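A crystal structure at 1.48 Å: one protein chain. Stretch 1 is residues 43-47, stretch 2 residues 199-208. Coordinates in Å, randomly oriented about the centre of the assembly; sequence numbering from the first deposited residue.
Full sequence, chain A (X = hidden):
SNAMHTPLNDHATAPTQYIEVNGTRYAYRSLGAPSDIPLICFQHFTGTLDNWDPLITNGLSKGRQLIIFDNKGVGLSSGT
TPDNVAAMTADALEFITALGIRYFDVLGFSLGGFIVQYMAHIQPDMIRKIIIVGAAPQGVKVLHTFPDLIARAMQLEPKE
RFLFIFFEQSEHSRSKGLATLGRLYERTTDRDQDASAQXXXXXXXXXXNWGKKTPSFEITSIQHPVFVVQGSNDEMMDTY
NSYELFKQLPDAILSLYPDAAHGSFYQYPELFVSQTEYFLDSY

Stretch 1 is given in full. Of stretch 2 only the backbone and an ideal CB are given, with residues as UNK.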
# COMPACT_ATOMS: atom_id res chain seq x y z
N GLN A 43 16.10 2.79 -14.35
CA GLN A 43 15.90 4.24 -14.13
C GLN A 43 14.80 4.89 -14.98
O GLN A 43 14.35 4.34 -16.00
CB GLN A 43 17.25 4.93 -14.33
CG GLN A 43 17.40 6.39 -13.93
CD GLN A 43 17.02 6.69 -12.51
OE1 GLN A 43 15.86 6.49 -12.07
NE2 GLN A 43 18.01 7.11 -11.72
N HIS A 44 14.38 6.07 -14.55
CA HIS A 44 13.40 6.89 -15.27
C HIS A 44 13.90 7.61 -16.49
O HIS A 44 15.10 7.63 -16.75
CB HIS A 44 12.80 7.92 -14.28
CG HIS A 44 13.72 9.06 -13.90
ND1 HIS A 44 13.93 10.14 -14.71
CD2 HIS A 44 14.39 9.33 -12.75
CE1 HIS A 44 14.75 11.00 -14.10
NE2 HIS A 44 15.01 10.55 -12.91
N PHE A 45 12.99 8.32 -17.18
CA PHE A 45 13.28 9.13 -18.42
C PHE A 45 14.28 10.24 -18.15
O PHE A 45 14.04 11.10 -17.34
CB PHE A 45 11.98 9.76 -18.92
CG PHE A 45 12.10 10.74 -20.08
CD1 PHE A 45 12.69 10.37 -21.27
CD2 PHE A 45 11.57 11.99 -20.00
CE1 PHE A 45 12.76 11.27 -22.32
CE2 PHE A 45 11.66 12.91 -21.02
CZ PHE A 45 12.26 12.54 -22.22
N THR A 46 15.39 10.20 -18.87
CA THR A 46 16.54 11.11 -18.78
C THR A 46 17.43 10.85 -17.56
O THR A 46 18.48 11.48 -17.44
CB THR A 46 16.25 12.61 -18.85
OG1 THR A 46 15.81 13.10 -17.55
CG2 THR A 46 15.25 12.94 -19.91
N GLY A 47 17.03 9.96 -16.66
CA GLY A 47 17.81 9.77 -15.42
C GLY A 47 19.10 9.04 -15.64
O GLY A 47 19.19 8.15 -16.48
N UNK A 199 20.26 9.85 -26.20
CA UNK A 199 19.52 9.00 -25.29
C UNK A 199 18.14 9.55 -24.99
O UNK A 199 17.17 8.79 -24.94
CB UNK A 199 20.30 8.82 -23.99
N UNK A 200 18.06 10.85 -24.77
CA UNK A 200 16.77 11.48 -24.44
C UNK A 200 15.79 11.28 -25.61
O UNK A 200 14.65 10.90 -25.39
CB UNK A 200 16.95 12.97 -24.14
N UNK A 201 16.25 11.52 -26.85
CA UNK A 201 15.34 11.34 -28.00
C UNK A 201 14.89 9.90 -28.17
O UNK A 201 13.71 9.65 -28.45
CB UNK A 201 16.02 11.81 -29.29
N UNK A 202 15.80 8.95 -27.95
CA UNK A 202 15.45 7.55 -28.08
C UNK A 202 14.41 7.16 -27.01
O UNK A 202 13.45 6.44 -27.29
CB UNK A 202 16.70 6.68 -27.96
N UNK A 203 14.63 7.62 -25.79
CA UNK A 203 13.69 7.33 -24.70
C UNK A 203 12.35 7.97 -24.91
O UNK A 203 11.35 7.34 -24.63
CB UNK A 203 14.26 7.80 -23.36
N UNK A 204 12.31 9.20 -25.41
CA UNK A 204 11.02 9.84 -25.69
C UNK A 204 10.23 9.03 -26.70
O UNK A 204 9.01 8.79 -26.53
CB UNK A 204 11.22 11.27 -26.20
N UNK A 205 10.92 8.54 -27.72
CA UNK A 205 10.29 7.68 -28.71
C UNK A 205 9.76 6.38 -28.08
O UNK A 205 8.62 5.96 -28.30
CB UNK A 205 11.29 7.36 -29.83
N UNK A 206 10.61 5.74 -27.26
CA UNK A 206 10.28 4.48 -26.64
C UNK A 206 9.06 4.60 -25.71
O UNK A 206 8.18 3.70 -25.69
CB UNK A 206 11.49 3.96 -25.86
N UNK A 207 9.02 5.69 -24.94
CA UNK A 207 7.94 5.86 -23.98
C UNK A 207 6.63 6.11 -24.72
O UNK A 207 5.58 5.52 -24.39
CB UNK A 207 8.24 7.01 -23.02
N UNK A 208 6.67 6.94 -25.73
CA UNK A 208 5.46 7.22 -26.51
C UNK A 208 4.93 5.94 -27.16
O UNK A 208 3.71 5.67 -27.11
CB UNK A 208 5.74 8.28 -27.58

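Stretch 2 is helical throughout, so its side chains fan out around an axis and few of them can meet the turn His44 to Gly47, a type II beta turn closed by Gly47 N to His44 O at 3.0 Å. That turn offers the Phe45 ring, the Thr46 methyl and the Thr46 backbone N.

Position 199 points sideways, and its ideal CB has nothing of stretch 1 within 5.5 Å. Many residues would fit; the deposited one is Ala199, which makes no contact.

Position 200 also points sideways, but its ideal CB lies 4.6 Å from Thr46 CG2 and 4.9 Å from Phe45 CE1. Carbon faces it on both counts, so a valine, isoleucine, leucine or methionine would suit. It is Ile200, with chi1 m and chi2 t: its CG2 lies 3.8 Å from Phe45 CZ and its CG1 3.9 Å from Thr46 CG2, so the branched side chain touches both residues. Its backbone O lies near the plane of the ring, 3.6 Å from Phe45 CE1 at the edge.

Position 201 points away with room for a CB, and its phi/psi of -64/-39 is ordinary helix, so glycine is not required; it is nevertheless Gly201. Position 202 points sideways, and its ideal CB has nothing of stretch 1 within 5.5 Å, so stretch 1 favours no particular side chain; it is Ala202.

Position 203 points toward the turn. Its ideal CB is 3.7 Å from Phe45 CD1 and 5.2 Å from Thr46 N, a donor that an acceptor at the end of a flexible chain could reach. Glutamine or glutamate would be natural, and a long apolar chain could pack but leave the donor unanswered. The residue is Gln203. Extended with chi1 m and chi2 t, it accepts a hydrogen bond from Thr46 N through OE1 at 2.8 Å, nearly straight at 167°. The amide supplies a donor as well: Gln203 NE2 gives a hydrogen bond to a water (3.0 Å to its O) that itself donates to His44 O and Gly47 O, a use glutamate could not match.

Position 204 points sideways, its ideal CB 4.2 Å from Phe45 CE1, so most apolar residues would serve. It is Leu204, whose CB packs 4.1 Å from Phe45 CE1.

Positions 205 and 206 are out of reach, and stretch 1 does not choose between residues there. They are Thr205, whose OG1 bonds back to Gly201 O, and Ala206.

Position 207 points toward stretch 1 across a gap wider than 5.5 Å from its ideal CB. A long apolar chain would bridge it. Ile207 does so, CD1 reaching 3.7 Å from Phe45 CD1.

Position 208 is out of reach, so stretch 1 does not choose there either; it is Thr208, whose OG1 donates a hydrogen bond to Leu204 O.

Stretch 2 (199-208) AIGAQLTAIT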
# COMPACT_ATOMS: atom_id res chain seq x y z
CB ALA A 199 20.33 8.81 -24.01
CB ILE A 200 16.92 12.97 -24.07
CG1 ILE A 200 17.82 13.14 -22.84
CG2 ILE A 200 15.55 13.60 -23.84
CD1 ILE A 200 18.26 14.56 -22.62
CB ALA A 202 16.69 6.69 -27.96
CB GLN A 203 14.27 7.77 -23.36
CG GLN A 203 15.48 6.96 -22.92
CD GLN A 203 16.03 7.45 -21.61
OE1 GLN A 203 15.56 8.44 -21.05
NE2 GLN A 203 17.05 6.76 -21.12
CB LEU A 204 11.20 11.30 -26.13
CG LEU A 204 9.95 12.16 -26.24
CD1 LEU A 204 10.27 13.62 -26.02
CD2 LEU A 204 9.28 12.01 -27.58
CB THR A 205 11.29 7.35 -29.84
OG1 THR A 205 11.79 8.57 -30.38
CG2 THR A 205 10.61 6.56 -30.94
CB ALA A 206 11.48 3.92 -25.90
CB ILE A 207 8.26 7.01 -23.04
CG1 ILE A 207 9.40 6.63 -22.11
CG2 ILE A 207 7.05 7.44 -22.24
CD1 ILE A 207 10.06 7.82 -21.45
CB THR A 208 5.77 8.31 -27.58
OG1 THR A 208 6.28 9.50 -26.93
CG2 THR A 208 4.49 8.69 -28.33
O HOH W 1 17.39 6.89 -18.16
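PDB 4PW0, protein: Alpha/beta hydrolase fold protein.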